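Local coordinates for capsule biosynthesis protein capD (Bacillus anthracis, PDB 3G9K) that cleaves the poly-gamma-D-glutamate capsule and joins it through an amide bond to the side-chain amino group of meso-diaminopimelic acid in peptidoglycan, at residues 1-6 / 15-20. Sequence-based numbering, arbitrary orientation.
Sequences TTHFVI and SSTNTL. With GLU (glutamic acid), chain F.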
loop_
_atom_site.group_PDB
_atom_site.type_symbol
_atom_site.label_atom_id
_atom_site.label_comp_id
_atom_site.label_asym_id
_atom_site.label_seq_id
_atom_site.Cartn_x
_atom_site.Cartn_y
_atom_site.Cartn_z
ATOM N N THR B 1 4.056 -2.826 4.428
ATOM C CA THR B 1 3.155 -2.314 3.346
ATOM C C THR B 1 3.560 -0.879 3.038
ATOM O O THR B 1 3.975 -0.142 3.931
ATOM C CB THR B 1 1.698 -2.419 3.774
ATOM O OG1 THR B 1 1.483 -3.754 4.252
ATOM C CG2 THR B 1 0.692 -2.086 2.614
ATOM N N THR B 2 3.493 -0.527 1.771
ATOM C CA THR B 2 3.798 0.836 1.310
ATOM C C THR B 2 2.771 1.162 0.254
ATOM O O THR B 2 2.411 0.279 -0.512
ATOM C CB THR B 2 5.232 0.929 0.760
ATOM O OG1 THR B 2 5.647 2.317 0.692
ATOM C CG2 THR B 2 5.329 0.261 -0.611
ATOM N N HIS B 3 2.289 2.414 0.241
ATOM C CA HIS B 3 1.389 2.871 -0.772
ATOM C C HIS B 3 1.988 4.087 -1.514
ATOM O O HIS B 3 2.458 5.015 -0.853
ATOM C CB HIS B 3 0.073 3.277 -0.222
ATOM C CG HIS B 3 -0.916 3.470 -1.299
ATOM N ND1 HIS B 3 -1.219 4.707 -1.806
ATOM C CD2 HIS B 3 -1.577 2.579 -2.058
ATOM C CE1 HIS B 3 -2.029 4.568 -2.832
ATOM N NE2 HIS B 3 -2.276 3.285 -2.990
ATOM N N PHE B 4 1.977 4.067 -2.854
ATOM C CA PHE B 4 2.332 5.265 -3.646
ATOM C C PHE B 4 1.259 5.615 -4.724
ATOM O O PHE B 4 0.387 4.816 -5.075
ATOM C CB PHE B 4 3.764 5.120 -4.213
ATOM C CG PHE B 4 3.884 4.061 -5.270
ATOM C CD1 PHE B 4 4.147 2.758 -4.915
ATOM C CD2 PHE B 4 3.618 4.359 -6.621
ATOM C CE1 PHE B 4 4.253 1.770 -5.871
ATOM C CE2 PHE B 4 3.723 3.407 -7.585
ATOM C CZ PHE B 4 4.028 2.086 -7.216
ATOM N N VAL B 5 1.317 6.866 -5.190
ATOM C CA VAL B 5 0.432 7.392 -6.227
ATOM C C VAL B 5 1.266 8.214 -7.194
ATOM O O VAL B 5 2.145 8.981 -6.762
ATOM C CB VAL B 5 -0.678 8.269 -5.623
ATOM C CG1 VAL B 5 -1.738 8.635 -6.714
ATOM C CG2 VAL B 5 -1.307 7.537 -4.405
ATOM N N ILE B 6 1.009 8.003 -8.474
ATOM C CA ILE B 6 1.681 8.738 -9.557
ATOM C C ILE B 6 0.640 9.259 -10.523
ATOM O O ILE B 6 -0.294 8.562 -10.810
ATOM C CB ILE B 6 2.612 7.846 -10.308
ATOM C CG1 ILE B 6 3.599 7.220 -9.328
ATOM C CG2 ILE B 6 3.386 8.660 -11.413
ATOM C CD1 ILE B 6 4.498 6.200 -9.975
ATOM N N SER B 15 -2.251 3.948 -8.639
ATOM C CA SER B 15 -2.322 3.863 -7.175
ATOM C C SER B 15 -1.939 2.440 -6.838
ATOM O O SER B 15 -2.660 1.493 -7.228
ATOM C CB SER B 15 -3.732 4.182 -6.726
ATOM O OG SER B 15 -3.845 4.300 -5.338
ATOM N N SER B 16 -0.829 2.270 -6.125
ATOM C CA SER B 16 -0.287 0.920 -5.902
ATOM C C SER B 16 0.069 0.710 -4.445
ATOM O O SER B 16 0.621 1.601 -3.788
ATOM C CB SER B 16 0.900 0.668 -6.815
ATOM O OG SER B 16 1.526 -0.565 -6.496
ATOM N N THR B 17 -0.327 -0.452 -3.919
ATOM C CA THR B 17 0.187 -0.874 -2.610
ATOM C C THR B 17 0.931 -2.221 -2.648
ATOM O O THR B 17 0.448 -3.212 -3.155
ATOM C CB THR B 17 -0.846 -0.574 -1.402
ATOM O OG1 THR B 17 -0.729 -1.484 -0.287
ATOM C CG2 THR B 17 -2.238 -0.257 -1.814
ATOM N N ASN B 18 2.175 -2.197 -2.177
ATOM C CA ASN B 18 3.037 -3.351 -2.165
ATOM C C ASN B 18 3.352 -3.744 -0.733
ATOM O O ASN B 18 3.360 -2.887 0.155
ATOM C CB ASN B 18 4.339 -3.049 -2.880
ATOM C CG ASN B 18 4.138 -2.710 -4.371
ATOM O OD1 ASN B 18 3.181 -3.162 -4.995
ATOM N ND2 ASN B 18 5.063 -1.931 -4.933
ATOM N N THR B 19 3.606 -5.035 -0.497
ATOM C CA THR B 19 3.817 -5.471 0.865
ATOM C C THR B 19 4.611 -6.767 1.029
ATOM O O THR B 19 4.751 -7.563 0.088
ATOM C CB THR B 19 2.470 -5.611 1.560
ATOM O OG1 THR B 19 2.666 -5.731 2.973
ATOM C CG2 THR B 19 1.710 -6.845 1.022
ATOM N N LEU B 20 5.145 -6.937 2.230
ATOM C CA LEU B 20 5.690 -8.190 2.727
ATOM C C LEU B 20 4.786 -8.807 3.807
ATOM O O LEU B 20 5.025 -9.858 4.291
ATOM C CB LEU B 20 7.063 -8.003 3.327
ATOM C CG LEU B 20 8.191 -7.444 2.505
ATOM C CD1 LEU B 20 9.413 -7.298 3.315
ATOM C CD2 LEU B 20 8.425 -8.230 1.288
HETATM N N GLU F . -0.197 -5.597 9.108
HETATM C CA GLU F . 0.278 -4.483 8.298
HETATM C C GLU F . 0.074 -4.724 6.788
HETATM O O GLU F . 0.516 -5.759 6.290
HETATM C CB GLU F . 1.759 -4.273 8.622
HETATM C CG GLU F . 2.552 -3.509 7.579
HETATM C CD GLU F . 2.195 -2.050 7.491
HETATM O OE1 GLU F . 1.092 -1.658 7.929
HETATM O OE2 GLU F . 3.038 -1.316 6.943
HETATM O OXT GLU F . -0.508 -3.922 6.021
HETATM O O HOH W 1 5.429 -5.383 4.877
#
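Thr1, the catalytic nucleophile, meets Thr19 hydroxyl to hydroxyl: Thr19 OG1 donates to Thr1 OG1 at 2.6 Å. Chi1 of -50° sets Thr1 OG1 beside its own backbone N, where it faces the same bound glutamic acid that N does. Thr1 OG1 donates to OXT of that glutamic acid at 2.7 Å, while Thr1 N gives one hydrogen to OE2, 3.1 Å away. A second bond from Thr1 N goes to a water that also accepts from Leu20 N, bridging the two segments. Thr19 OG1 in turn accepts from the backbone N of Ser21, so the hydroxyl that donates to the nucleophile is itself held in place.

Behind this end runs an antiparallel hairpin. Thr2 and Asn18 exchange both backbone bonds, Thr2 N to Asn18 O at 2.9 Å, and Phe4 and Ser16 do the same. Ser16 CB packs 3.5 Å from Phe4 CZ; its OG donates to Gly70 O of the other chain, and Thr2 OG1 bonds Glu59 of that chain. By contrast, Thr17 OG1 is buried without a polar partner; its closest atom in segment 1-6 is Thr1 CG2 at 3.3 Å.

A chain-terminal nucleophile whose own amine lies beside its hydroxyl is the hallmark of Ntn hydrolases; here it is Thr1, and the donated bond from Thr19 probably orients and polarises its hydroxyl.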